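Local coordinates for flagellar assembly protein FliH (PDB 5B0O), which is needed for flagellar assembly and regrowth, and takes part in flagellar protein export in complex with the flagellum-specific ATPase FliI, at residues P73-P79 and W98-P104; L106-C111 and A122-T126. One frame throughout, in Å; residues are numbered along the deposited sequence.

Overall arrangement
This chain is the C-terminal part of FliH. After the long helix 6-46 and helix 53-63, it enters strand 74-77, crosses back through helix 79-96 and enters strand 99-102, parallel to 74-77; contact 1 pairs the two strands and so closes the beta-alpha-beta unit. The loop that follows, 106-111, leads into the hairpin of strands 112-114 and 119-121; contact 2 then joins that loop to the start of helix 124-135. The two closures therefore follow in series, neither enclosing the other. Their centres lie 12 Å apart, and packing of Arg-76 and His-78 on Leu-106, His-108 and Cys-111 sets the paired strands beside the loop that meets the C-terminal helix.

Contact 1: P73-P79 and W98-P104; sequences PQLRVHP and WRLRGDP
Pro-73 overlaps the indole of Trp-98: its CB sits 3.7 Å from the centroid of the five-membered ring, over the face, in a CH-pi contact, with Pro-73 CB 3.4 Å from Trp-98 CD1. From here strands 74-77 and 99-102 run parallel, both extended, their axes approaching to 4.7 Å, with an angle of 28° between their N-to-C directions (signed crossing angle -28°). The register pairs Gln-74 with Arg-99, Leu-75 with Leu-100, Arg-76 with Arg-101 and Val-77 with Gly-102. The backbone ladder is Arg-99 N to Pro-73 O (3.2 Å), Leu-75 N to Arg-99 O (2.8 Å), Arg-101 N to Leu-75 O (3.1 Å), a weak Val-77 N to Arg-101 O (3.4 Å) and Asp-103 N to Val-77 O (2.8 Å). This is the strand pair of a beta-alpha-beta crossover through helix 79-96. Leu-75, Val-77 and Leu-100 share the apolar face, which helices 53-63 and 79-96 cover; Leu-75 CD2 lies 4.4 Å from Leu-100 CD1. On the other face, Gln-74 (chi1 p, chi2 t) offers OE1 to Arg-76 NH2 at 2.6 Å and to Arg-76 NE at 2.8 Å. Arg-101 NH1 lies over the Arg-76 guanidinium, 3.4 Å from Arg-76 NE, while Arg-101 NH2 makes a salt bridge to Asp-103 OD1 at 3.4 Å; Asp-103 OD2 is hydrogen-bonded to Thr-105.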
loop_
_atom_site.group_PDB
_atom_site.type_symbol
_atom_site.label_atom_id
_atom_site.label_comp_id
_atom_site.label_asym_id
_atom_site.label_seq_id
_atom_site.Cartn_x
_atom_site.Cartn_y
_atom_site.Cartn_z
ATOM N N PRO E 73 -4.947 -36.413 20.295
ATOM C CA PRO E 73 -5.320 -36.067 18.923
ATOM C C PRO E 73 -6.551 -36.831 18.473
ATOM O O PRO E 73 -6.678 -38.013 18.796
ATOM C CB PRO E 73 -4.105 -36.522 18.108
ATOM C CG PRO E 73 -2.982 -36.545 19.084
ATOM C CD PRO E 73 -3.601 -37.003 20.362
ATOM N N GLN E 74 -7.443 -36.158 17.750
ATOM C CA GLN E 74 -8.605 -36.812 17.163
ATOM C C GLN E 74 -8.811 -36.347 15.721
ATOM O O GLN E 74 -8.871 -35.152 15.450
ATOM C CB GLN E 74 -9.862 -36.568 18.004
ATOM C CG GLN E 74 -10.614 -35.281 17.676
ATOM C CD GLN E 74 -11.785 -35.030 18.618
ATOM O OE1 GLN E 74 -12.365 -33.940 18.638
ATOM N NE2 GLN E 74 -12.141 -36.045 19.402
ATOM N N LEU E 75 -8.875 -37.304 14.798
ATOM C CA LEU E 75 -9.165 -37.021 13.394
ATOM C C LEU E 75 -10.667 -37.065 13.176
ATOM O O LEU E 75 -11.349 -37.952 13.688
ATOM C CB LEU E 75 -8.475 -38.034 12.480
ATOM C CG LEU E 75 -8.895 -38.113 11.012
ATOM C CD1 LEU E 75 -8.582 -36.828 10.294
ATOM C CD2 LEU E 75 -8.203 -39.274 10.317
ATOM N N ARG E 76 -11.180 -36.094 12.430
ATOM C CA ARG E 76 -12.607 -36.005 12.160
ATOM C C ARG E 76 -12.837 -35.951 10.666
ATOM O O ARG E 76 -12.165 -35.204 9.952
ATOM C CB ARG E 76 -13.207 -34.743 12.780
ATOM C CG ARG E 76 -12.983 -34.588 14.261
ATOM C CD ARG E 76 -13.421 -33.211 14.714
ATOM N NE ARG E 76 -12.924 -32.897 16.048
ATOM C CZ ARG E 76 -13.009 -31.695 16.607
ATOM N NH1 ARG E 76 -13.572 -30.696 15.939
ATOM N NH2 ARG E 76 -12.529 -31.490 17.829
ATOM N N VAL E 77 -13.793 -36.744 10.199
ATOM C CA VAL E 77 -14.216 -36.698 8.814
ATOM C C VAL E 77 -15.733 -36.804 8.770
ATOM O O VAL E 77 -16.363 -37.159 9.766
ATOM C CB VAL E 77 -13.590 -37.827 7.998
ATOM C CG1 VAL E 77 -13.869 -37.616 6.527
ATOM C CG2 VAL E 77 -12.098 -37.872 8.229
ATOM N N HIS E 78 -16.319 -36.474 7.626
ATOM C CA HIS E 78 -17.756 -36.619 7.446
ATOM C C HIS E 78 -18.131 -38.083 7.615
ATOM O O HIS E 78 -17.451 -38.965 7.082
ATOM C CB HIS E 78 -18.169 -36.144 6.055
ATOM C CG HIS E 78 -19.646 -35.947 5.893
ATOM N ND1 HIS E 78 -20.293 -36.137 4.695
ATOM C CD2 HIS E 78 -20.596 -35.561 6.780
ATOM C CE1 HIS E 78 -21.584 -35.886 4.848
ATOM N NE2 HIS E 78 -21.791 -35.532 6.101
ATOM N N PRO E 79 -19.224 -38.348 8.343
ATOM C CA PRO E 79 -19.648 -39.730 8.583
ATOM C C PRO E 79 -19.637 -40.577 7.313
ATOM O O PRO E 79 -19.436 -41.790 7.402
ATOM C CB PRO E 79 -21.076 -39.554 9.098
ATOM C CG PRO E 79 -21.008 -38.266 9.882
ATOM C CD PRO E 79 -19.982 -37.388 9.168
ATOM N N TRP E 98 -4.057 -41.800 17.625
ATOM C CA TRP E 98 -5.172 -40.919 17.280
ATOM C C TRP E 98 -6.488 -41.657 17.439
ATOM O O TRP E 98 -6.522 -42.883 17.366
ATOM C CB TRP E 98 -5.070 -40.422 15.836
ATOM C CG TRP E 98 -3.938 -39.491 15.569
ATOM C CD1 TRP E 98 -2.927 -39.178 16.413
ATOM C CD2 TRP E 98 -3.699 -38.752 14.362
ATOM N NE1 TRP E 98 -2.066 -38.296 15.814
ATOM C CE2 TRP E 98 -2.520 -38.019 14.550
ATOM C CE3 TRP E 98 -4.372 -38.644 13.142
ATOM C CZ2 TRP E 98 -1.995 -37.179 13.563
ATOM C CZ3 TRP E 98 -3.850 -37.814 12.166
ATOM C CH2 TRP E 98 -2.676 -37.091 12.383
ATOM N N ARG E 99 -7.568 -40.911 17.650
ATOM C CA ARG E 99 -8.902 -41.502 17.622
ATOM C C ARG E 99 -9.746 -40.832 16.551
ATOM O O ARG E 99 -9.412 -39.749 16.083
ATOM C CB ARG E 99 -9.582 -41.452 18.993
ATOM C CG ARG E 99 -9.875 -40.074 19.505
ATOM C CD ARG E 99 -10.129 -40.116 21.001
ATOM N NE ARG E 99 -10.163 -38.777 21.577
ATOM C CZ ARG E 99 -11.158 -38.303 22.319
ATOM N NH1 ARG E 99 -12.216 -39.065 22.594
ATOM N NH2 ARG E 99 -11.092 -37.065 22.789
ATOM N N LEU E 100 -10.818 -41.499 16.140
ATOM C CA LEU E 100 -11.625 -41.020 15.025
ATOM C C LEU E 100 -13.083 -40.798 15.412
ATOM O O LEU E 100 -13.666 -41.551 16.197
ATOM C CB LEU E 100 -11.527 -41.984 13.847
ATOM C CG LEU E 100 -12.030 -41.446 12.515
ATOM C CD1 LEU E 100 -11.343 -42.138 11.351
ATOM C CD2 LEU E 100 -13.535 -41.585 12.409
ATOM N N ARG E 101 -13.652 -39.740 14.850
ATOM C CA ARG E 101 -15.037 -39.369 15.072
ATOM C C ARG E 101 -15.622 -38.977 13.734
ATOM O O ARG E 101 -14.886 -38.628 12.813
ATOM C CB ARG E 101 -15.114 -38.142 15.970
ATOM C CG ARG E 101 -14.926 -38.385 17.446
ATOM C CD ARG E 101 -15.065 -37.056 18.165
ATOM N NE ARG E 101 -15.716 -36.074 17.298
ATOM C CZ ARG E 101 -15.637 -34.755 17.453
ATOM N NH1 ARG E 101 -14.929 -34.236 18.447
ATOM N NH2 ARG E 101 -16.265 -33.950 16.606
ATOM N N GLY E 102 -16.941 -39.051 13.608
ATOM C CA GLY E 102 -17.587 -38.380 12.500
ATOM C C GLY E 102 -17.859 -36.938 12.877
ATOM O O GLY E 102 -18.279 -36.653 13.999
ATOM N N ASP E 103 -17.622 -36.027 11.942
ATOM C CA ASP E 103 -18.048 -34.642 12.087
ATOM C C ASP E 103 -18.979 -34.296 10.938
ATOM O O ASP E 103 -18.566 -34.311 9.773
ATOM C CB ASP E 103 -16.861 -33.680 12.140
ATOM C CG ASP E 103 -17.248 -32.314 12.687
ATOM O OD1 ASP E 103 -17.219 -32.139 13.923
ATOM O OD2 ASP E 103 -17.593 -31.419 11.887
ATOM N N PRO E 104 -20.239 -33.986 11.259
ATOM C CA PRO E 104 -21.247 -33.759 10.220
ATOM C C PRO E 104 -20.940 -32.542 9.354
ATOM O O PRO E 104 -21.438 -32.455 8.231
ATOM C CB PRO E 104 -22.520 -33.521 11.028
ATOM C CG PRO E 104 -22.041 -32.995 12.334
ATOM C CD PRO E 104 -20.758 -33.709 12.610
#

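Contact 2: L106-C111 and A122-T126; sequences LHHGGC and ASVAT
Ser-123 is the N-cap of helix 124-135: with chi1 p, its OG accepts a hydrogen bond from Thr-126 N at 3.2 Å and is also hydrogen-bonded to the Asp-121 carboxylate. Just before the cap, Cys-111 and Ala-122 face each other through two weak backbone hydrogen bonds, Ala-122 N to Cys-111 O at 2.7 Å and Cys-111 N to Ala-122 O at 3.4 Å, which carry on the antiparallel pairing of the hairpin. Gly-110 CA approaches Ser-123 CA to 4.3 Å; a CB on Gly-110 would clash with Val-124 N. A type II turn spans His-107 to Gly-110, with Gly-109 at phi/psi 87/15, a conformation that calls for glycine. Val-124 (chi1 m) points at this turn, its CG2 3.2 Å from His-107 CB and its CG1 4.0 Å from Gly-109 O; it also meets Val-43 of the second FliH subunit, and Thr-126 touches the ATPase chain. Cys-111 SG packs 3.4 Å from Ala-122 CB, and Cys-111 is also covered by helix 53-63 and strand 74-77, beside the hairpin end where helix 124-135 starts.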
loop_
_atom_site.group_PDB
_atom_site.type_symbol
_atom_site.label_atom_id
_atom_site.label_comp_id
_atom_site.label_asym_id
_atom_site.label_seq_id
_atom_site.Cartn_x
_atom_site.Cartn_y
_atom_site.Cartn_z
ATOM N N LEU E 106 -17.990 -31.435 8.178
ATOM C CA LEU E 106 -16.885 -31.492 7.236
ATOM C C LEU E 106 -17.417 -31.990 5.904
ATOM O O LEU E 106 -18.254 -32.885 5.858
ATOM C CB LEU E 106 -15.742 -32.379 7.752
ATOM C CG LEU E 106 -15.122 -32.001 9.104
ATOM C CD1 LEU E 106 -14.049 -32.991 9.516
ATOM C CD2 LEU E 106 -14.557 -30.586 9.089
ATOM N N HIS E 107 -16.961 -31.388 4.819
ATOM C CA HIS E 107 -17.344 -31.864 3.503
ATOM C C HIS E 107 -16.495 -33.067 3.121
ATOM O O HIS E 107 -15.387 -33.244 3.626
ATOM C CB HIS E 107 -17.214 -30.757 2.461
ATOM C CG HIS E 107 -17.971 -29.512 2.802
ATOM N ND1 HIS E 107 -17.500 -28.579 3.705
ATOM C CD2 HIS E 107 -19.158 -29.041 2.365
ATOM C CE1 HIS E 107 -18.368 -27.592 3.805
ATOM N NE2 HIS E 107 -19.386 -27.844 3.004
ATOM N N HIS E 108 -17.037 -33.900 2.241
ATOM C CA HIS E 108 -16.354 -35.099 1.773
ATOM C C HIS E 108 -14.982 -34.760 1.199
ATOM O O HIS E 108 -14.828 -33.753 0.522
ATOM C CB HIS E 108 -17.194 -35.791 0.693
ATOM C CG HIS E 108 -18.594 -36.109 1.116
ATOM N ND1 HIS E 108 -19.480 -35.150 1.556
ATOM C CD2 HIS E 108 -19.269 -37.284 1.143
ATOM C CE1 HIS E 108 -20.637 -35.720 1.846
ATOM N NE2 HIS E 108 -20.532 -37.016 1.605
ATOM N N GLY E 109 -13.984 -35.595 1.475
ATOM C CA GLY E 109 -12.670 -35.432 0.873
ATOM C C GLY E 109 -11.766 -34.502 1.656
ATOM O O GLY E 109 -10.725 -34.067 1.161
ATOM N N GLY E 110 -12.159 -34.222 2.896
ATOM C CA GLY E 110 -11.436 -33.302 3.756
ATOM C C GLY E 110 -11.578 -33.677 5.217
ATOM O O GLY E 110 -12.516 -34.383 5.590
ATOM N N CYS E 111 -10.655 -33.199 6.044
ATOM C CA CYS E 111 -10.577 -33.633 7.432
ATOM C C CYS E 111 -9.918 -32.594 8.327
ATOM O O CYS E 111 -9.320 -31.629 7.851
ATOM C CB CYS E 111 -9.770 -34.916 7.514
ATOM S SG CYS E 111 -8.078 -34.678 6.968
ATOM N N ALA E 122 -7.385 -29.864 7.270
ATOM C CA ALA E 122 -7.460 -30.335 5.890
ATOM C C ALA E 122 -8.855 -30.204 5.260
ATOM O O ALA E 122 -9.111 -30.764 4.200
ATOM C CB ALA E 122 -6.926 -31.737 5.767
ATOM N N SER E 123 -9.771 -29.536 5.953
ATOM C CA SER E 123 -11.130 -29.313 5.450
ATOM C C SER E 123 -11.164 -28.606 4.092
ATOM O O SER E 123 -10.375 -27.699 3.842
ATOM C CB SER E 123 -11.938 -28.498 6.465
ATOM O OG SER E 123 -11.499 -27.150 6.520
ATOM N N VAL E 124 -12.077 -29.020 3.215
ATOM C CA VAL E 124 -12.253 -28.337 1.932
ATOM C C VAL E 124 -12.918 -26.988 2.146
ATOM O O VAL E 124 -12.932 -26.146 1.257
ATOM C CB VAL E 124 -13.092 -29.152 0.905
ATOM C CG1 VAL E 124 -12.403 -30.464 0.548
ATOM C CG2 VAL E 124 -14.495 -29.395 1.423
ATOM N N ALA E 125 -13.478 -26.798 3.334
ATOM C CA ALA E 125 -14.129 -25.549 3.690
ATOM C C ALA E 125 -13.097 -24.430 3.779
ATOM O O ALA E 125 -13.316 -23.320 3.299
ATOM C CB ALA E 125 -14.851 -25.706 5.015
ATOM N N THR E 126 -11.976 -24.727 4.421
ATOM C CA THR E 126 -10.912 -23.755 4.574
ATOM C C THR E 126 -10.121 -23.611 3.276
ATOM O O THR E 126 -9.667 -22.524 2.948
ATOM C CB THR E 126 -10.019 -24.106 5.771
ATOM O OG1 THR E 126 -10.767 -23.916 6.978
ATOM C CG2 THR E 126 -8.794 -23.227 5.818
#